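Local coordinates for protein uricase (Bacillus fastidiosus, PDB 4R8X) that catalyses, as a urate oxidase, the oxidation of urate by molecular oxygen, the first step of the pathway that converts urate to allantoin, at residues Asn38-Met43 against Tyr116-Ile121; Ile121-Asp126 against Val130-Val135. All blocks are in the same frame, centred on the assembly; numbering follows the deposited sequence.

Interaction 1. Residues Asn38-Met43 against Tyr116-Ile121; sequences NTIFGM and YAFDDI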
loop_
_atom_site.group_PDB
_atom_site.type_symbol
_atom_site.label_atom_id
_atom_site.label_comp_id
_atom_site.label_asym_id
_atom_site.label_seq_id
_atom_site.Cartn_x
_atom_site.Cartn_y
_atom_site.Cartn_z
ATOM N N ASN D 38 21.082 18.321 8.673
ATOM C CA ASN D 38 20.438 18.783 7.427
ATOM C C ASN D 38 21.243 18.546 6.145
ATOM O O ASN D 38 21.078 19.268 5.154
ATOM C CB ASN D 38 20.009 20.252 7.514
ATOM C CG ASN D 38 18.825 20.470 8.447
ATOM O OD1 ASN D 38 18.015 19.566 8.673
ATOM N ND2 ASN D 38 18.717 21.681 8.997
ATOM N N THR D 39 22.105 17.534 6.161
ATOM C CA THR D 39 22.824 17.132 4.950
ATOM C C THR D 39 21.833 16.830 3.832
ATOM O O THR D 39 22.050 17.207 2.682
ATOM C CB THR D 39 23.727 15.923 5.220
ATOM O OG1 THR D 39 24.718 16.292 6.178
ATOM C CG2 THR D 39 24.424 15.449 3.942
ATOM N N ILE D 40 20.729 16.177 4.185
ATOM C CA ILE D 40 19.573 16.121 3.314
ATOM C C ILE D 40 18.423 16.790 4.055
ATOM O O ILE D 40 18.144 16.475 5.220
ATOM C CB ILE D 40 19.211 14.671 2.928
ATOM C CG1 ILE D 40 20.364 14.032 2.153
ATOM C CG2 ILE D 40 17.932 14.646 2.095
ATOM C CD1 ILE D 40 20.282 12.515 2.037
ATOM N N PHE D 41 17.798 17.753 3.385
ATOM C CA PHE D 41 16.655 18.478 3.915
ATOM C C PHE D 41 15.560 18.258 2.885
ATOM O O PHE D 41 15.403 19.048 1.945
ATOM C CB PHE D 41 17.034 19.963 4.033
ATOM C CG PHE D 41 15.987 20.839 4.672
ATOM C CD1 PHE D 41 15.782 20.814 6.039
ATOM C CD2 PHE D 41 15.246 21.725 3.903
ATOM C CE1 PHE D 41 14.837 21.657 6.634
ATOM C CE2 PHE D 41 14.302 22.558 4.483
ATOM C CZ PHE D 41 14.090 22.520 5.850
ATOM N N GLY D 42 14.828 17.154 3.046
ATOM C CA GLY D 42 13.879 16.723 2.037
ATOM C C GLY D 42 12.472 16.534 2.559
ATOM O O GLY D 42 12.265 16.196 3.724
ATOM N N MET D 43 11.498 16.719 1.682
ATOM C CA MET D 43 10.101 16.617 2.085
ATOM C C MET D 43 9.203 16.374 0.885
ATOM O O MET D 43 9.598 16.593 -0.266
ATOM C CB MET D 43 9.657 17.912 2.770
ATOM C CG MET D 43 9.523 19.071 1.783
ATOM S SD MET D 43 9.611 20.707 2.503
ATOM C CE MET D 43 11.358 20.752 2.899
ATOM N N TYR D 116 10.794 13.713 4.248
ATOM C CA TYR D 116 11.298 12.556 3.518
ATOM C C TYR D 116 12.559 12.202 4.300
ATOM O O TYR D 116 13.633 12.763 4.068
ATOM C CB TYR D 116 11.608 13.001 2.096
ATOM C CG TYR D 116 11.912 11.931 1.052
ATOM C CD1 TYR D 116 10.913 11.446 0.214
ATOM C CD2 TYR D 116 13.215 11.485 0.835
ATOM C CE1 TYR D 116 11.197 10.511 -0.784
ATOM C CE2 TYR D 116 13.505 10.562 -0.145
ATOM C CZ TYR D 116 12.496 10.080 -0.955
ATOM O OH TYR D 116 12.810 9.156 -1.944
ATOM N N ALA D 117 12.398 11.294 5.259
ATOM C CA ALA D 117 13.351 11.111 6.344
ATOM C C ALA D 117 14.515 10.211 5.981
ATOM O O ALA D 117 14.345 9.187 5.284
ATOM C CB ALA D 117 12.654 10.515 7.543
ATOM N N PHE D 118 15.683 10.569 6.505
ATOM C CA PHE D 118 16.895 9.761 6.356
ATOM C C PHE D 118 17.562 9.533 7.701
ATOM O O PHE D 118 17.672 10.459 8.502
ATOM C CB PHE D 118 17.889 10.442 5.412
ATOM C CG PHE D 118 17.567 10.256 3.958
ATOM C CD1 PHE D 118 16.843 11.217 3.261
ATOM C CD2 PHE D 118 17.976 9.109 3.290
ATOM C CE1 PHE D 118 16.548 11.038 1.912
ATOM C CE2 PHE D 118 17.676 8.921 1.959
ATOM C CZ PHE D 118 16.963 9.888 1.267
ATOM N N ASP D 119 18.025 8.308 7.930
ATOM C CA ASP D 119 18.775 7.975 9.134
ATOM C C ASP D 119 20.268 8.056 8.888
ATOM O O ASP D 119 20.748 7.667 7.826
ATOM C CB ASP D 119 18.510 6.526 9.554
ATOM C CG ASP D 119 17.131 6.309 10.118
ATOM O OD1 ASP D 119 16.584 7.215 10.794
ATOM O OD2 ASP D 119 16.610 5.196 9.908
ATOM N N ASP D 120 21.000 8.516 9.894
ATOM C CA ASP D 120 22.442 8.315 9.949
ATOM C C ASP D 120 22.723 6.835 10.172
ATOM O O ASP D 120 22.008 6.161 10.924
ATOM C CB ASP D 120 23.047 9.090 11.111
ATOM C CG ASP D 120 22.915 10.586 10.952
ATOM O OD1 ASP D 120 23.214 11.292 11.931
ATOM O OD2 ASP D 120 22.525 11.054 9.857
ATOM N N ILE D 121 23.766 6.327 9.522
ATOM C CA ILE D 121 24.126 4.922 9.655
ATOM C C ILE D 121 25.598 4.728 10.011
ATOM O O ILE D 121 26.422 5.619 9.806
ATOM C CB ILE D 121 23.810 4.135 8.373
ATOM C CG1 ILE D 121 24.704 4.609 7.230
ATOM C CG2 ILE D 121 22.334 4.284 8.009
ATOM C CD1 ILE D 121 24.778 3.625 6.084
HETATM O O HOH W 1 15.173 14.985 4.922
#
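Ile40 begins the contact by laying its side chain on the ring of Phe118. CD1 stands over the middle of the ring, 3.9 Å from the centroid of Phe118 and 13° off the normal, a CH-pi contact over the face. Its other branch also bears on the ring, Ile40 CG2 lying 3.8 Å from Phe118 CD1. With CG1 set beside the backbone N (chi1 -62°) and CG2 anti to it, both branches are turned to the aromatic surface; a branched aliphatic residue suits this place because it offers two methyls to one flat partner. The backbones are splayed here, Ile40 CA and Phe118 CA being 7.5 Å apart, and a water bridges them. It accepts from Gly42 N at 2.9 Å and reaches Tyr116 O at 2.8 Å, with a weak bond to Ile40 O, although more acceptors lie round it than it has protons. Gly42 itself comes close to Tyr116: its O takes an almost straight bond (173°) from Tyr116 N at 2.9 Å, the donor standing above the carbonyl plane. Glycine suits this close approach, since a beta carbon would point toward Tyr116 and touch its CB. The Tyr116 ring then leads away, with Phe118 CE1 at its edge and its hydroxyl bonded to Glu291 of the second subunit. At Met43 the strands have closed in, Met43 CA and Tyr116 CA standing 4.5 Å apart. The flexible, apolar Met43 side chain turns from the strand 108-125 toward Leu88 and Phe91 of helix 88-102. Strand 40-50 lies between strands 5-17 and 108-125 of the large antiparallel sheet, with that helix packed on it, consistent with the tunnelling (T-) fold of uricases, while Phe118 also packs on Ile172 of the second subunit.

Interaction 2. Residues Ile121-Asp126 against Val130-Val135; sequences IQVGTD and VTSDLV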
loop_
_atom_site.group_PDB
_atom_site.type_symbol
_atom_site.label_atom_id
_atom_site.label_comp_id
_atom_site.label_asym_id
_atom_site.label_seq_id
_atom_site.Cartn_x
_atom_site.Cartn_y
_atom_site.Cartn_z
ATOM N N ILE D 121 23.766 6.327 9.522
ATOM C CA ILE D 121 24.126 4.922 9.655
ATOM C C ILE D 121 25.598 4.728 10.011
ATOM O O ILE D 121 26.422 5.619 9.806
ATOM C CB ILE D 121 23.810 4.135 8.373
ATOM C CG1 ILE D 121 24.704 4.609 7.230
ATOM C CG2 ILE D 121 22.334 4.284 8.009
ATOM C CD1 ILE D 121 24.778 3.625 6.084
ATOM N N GLN D 122 25.914 3.557 10.552
ATOM C CA GLN D 122 27.270 3.205 10.943
ATOM C C GLN D 122 27.965 2.429 9.829
ATOM O O GLN D 122 27.390 1.491 9.268
ATOM C CB GLN D 122 27.238 2.362 12.221
ATOM C CG GLN D 122 26.634 3.091 13.420
ATOM C CD GLN D 122 27.400 4.348 13.780
ATOM O OE1 GLN D 122 28.552 4.288 14.197
ATOM N NE2 GLN D 122 26.756 5.493 13.631
ATOM N N VAL D 123 29.192 2.835 9.505
ATOM C CA VAL D 123 30.001 2.138 8.515
ATOM C C VAL D 123 31.388 1.831 9.072
ATOM O O VAL D 123 31.950 2.606 9.852
ATOM C CB VAL D 123 30.153 2.940 7.199
ATOM C CG1 VAL D 123 28.826 3.010 6.442
ATOM C CG2 VAL D 123 30.721 4.348 7.458
ATOM N N GLY D 124 31.932 0.688 8.672
ATOM C CA GLY D 124 33.296 0.326 9.002
ATOM C C GLY D 124 34.252 1.045 8.076
ATOM O O GLY D 124 34.047 1.084 6.862
ATOM N N THR D 125 35.288 1.635 8.655
ATOM C CA THR D 125 36.294 2.355 7.889
ATOM C C THR D 125 37.654 2.052 8.495
ATOM O O THR D 125 37.752 1.310 9.473
ATOM C CB THR D 125 36.077 3.879 7.937
ATOM O OG1 THR D 125 36.426 4.365 9.239
ATOM C CG2 THR D 125 34.623 4.251 7.608
ATOM N N ASP D 126 38.706 2.635 7.934
ATOM C CA ASP D 126 40.049 2.403 8.459
ATOM C C ASP D 126 40.244 2.976 9.864
ATOM O O ASP D 126 41.212 2.633 10.543
ATOM C CB ASP D 126 41.124 2.924 7.497
ATOM C CG ASP D 126 41.054 4.427 7.289
ATOM O OD1 ASP D 126 39.966 5.013 7.480
ATOM O OD2 ASP D 126 42.088 5.023 6.919
ATOM N N VAL D 130 32.140 4.091 12.325
ATOM C CA VAL D 130 31.759 5.477 12.563
ATOM C C VAL D 130 30.490 5.819 11.795
ATOM O O VAL D 130 30.019 5.060 10.939
ATOM C CB VAL D 130 32.868 6.463 12.127
ATOM C CG1 VAL D 130 34.174 6.190 12.879
ATOM C CG2 VAL D 130 33.086 6.384 10.625
ATOM N N THR D 131 29.930 6.977 12.107
ATOM C CA THR D 131 28.765 7.459 11.394
ATOM C C THR D 131 29.193 7.978 10.031
ATOM O O THR D 131 30.111 8.790 9.937
ATOM C CB THR D 131 28.092 8.604 12.156
ATOM O OG1 THR D 131 27.743 8.156 13.470
ATOM C CG2 THR D 131 26.837 9.040 11.433
ATOM N N SER D 132 28.539 7.513 8.973
ATOM C CA SER D 132 28.871 7.998 7.637
ATOM C C SER D 132 28.406 9.431 7.433
ATOM O O SER D 132 27.325 9.799 7.869
ATOM C CB SER D 132 28.228 7.126 6.564
ATOM O OG SER D 132 28.574 7.601 5.272
ATOM N N ASP D 133 29.218 10.229 6.749
ATOM C CA ASP D 133 28.801 11.566 6.346
ATOM C C ASP D 133 28.423 11.565 4.870
ATOM O O ASP D 133 28.129 12.608 4.296
ATOM C CB ASP D 133 29.903 12.593 6.629
ATOM C CG ASP D 133 31.206 12.275 5.917
ATOM O OD1 ASP D 133 31.383 11.128 5.451
ATOM O OD2 ASP D 133 32.066 13.180 5.838
ATOM N N LEU D 134 28.419 10.376 4.269
ATOM C CA LEU D 134 28.160 10.239 2.841
ATOM C C LEU D 134 26.923 9.409 2.536
ATOM O O LEU D 134 26.178 9.701 1.607
ATOM C CB LEU D 134 29.356 9.579 2.158
ATOM C CG LEU D 134 30.684 10.321 2.251
ATOM C CD1 LEU D 134 31.777 9.500 1.595
ATOM C CD2 LEU D 134 30.552 11.670 1.586
ATOM N N VAL D 135 26.724 8.356 3.313
ATOM C CA VAL D 135 25.656 7.410 3.028
ATOM C C VAL D 135 24.604 7.465 4.119
ATOM O O VAL D 135 24.940 7.495 5.307
ATOM C CB VAL D 135 26.212 5.976 2.880
ATOM C CG1 VAL D 135 25.090 4.958 2.684
ATOM C CG2 VAL D 135 27.176 5.935 1.710
HETATM O O HOH W 2 25.032 8.197 7.874
#
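A beta hairpin brings strand 121-125 against strand 130-132, the short segments diverging strongly from antiparallel at 113°. Val123 and Val130 form its hydrogen-bonded pair: Val123 N gives to Val130 O at 2.8 Å, and Val130 N returns a bond to Val123 O at 2.9 Å. Beyond the non-hydrogen-bonded pair of Gln122 and Thr131, Ser132 N reaches Ile121 O at 3.0 Å. Gln122 and Thr131 add a side-chain bond on their exposed face, where polar residues are at home: the Gln122 chain bends at chi2 (-60°), bringing NE2 back to Thr131 OG1 at 2.8 Å, with the hydroxyl oxygen close to the amide plane. The beta-branched valines favour extended backbone, and on their face Thr125 CG2 meets Val130 CG2 at 4.0 Å. Where the chain turns its corner, Ser132 OG, anti to its own N (chi1 -179°), accepts from Leu134 N and, at 2.8 Å, from Val135 N, making an ST turn and ST motif; it also bonds to ND1 of His237 of the second subunit. With an alanine here, both amides and that histidine would probably lose their common partner, and the corner would be less firmly held. Past the corner, Val135 joins an antiparallel strand of the second subunit, and Ile121 CD1 rests on Val135 CG1 at 3.7 Å. A water completes the bend, accepting from Ile121 N at 2.8 Å and donating to Ser132 O and Val135 O.

From the N terminus, the chain passes first through 38-43 and continues along strand 40-50, then through helices 55-59, 69-82 and 88-102, before strand 108-125 returns and interaction 1 closes this long excursion, in which helix is the commonest element. Interaction 2 follows at once on the same strand and closes a short hairpin connection, with only three residues between 121-126 and 130-135. The two loops lie in series, neither enclosing nor crossing the other, and meet at Ile121, which both contain. Beside it, Asp120 CB packs on Thr131 CG2. Strand 108-125 therefore runs from the body of the sheet, where it neighbours strand 40-50, into a hairpin; both contacts also touch the second subunit.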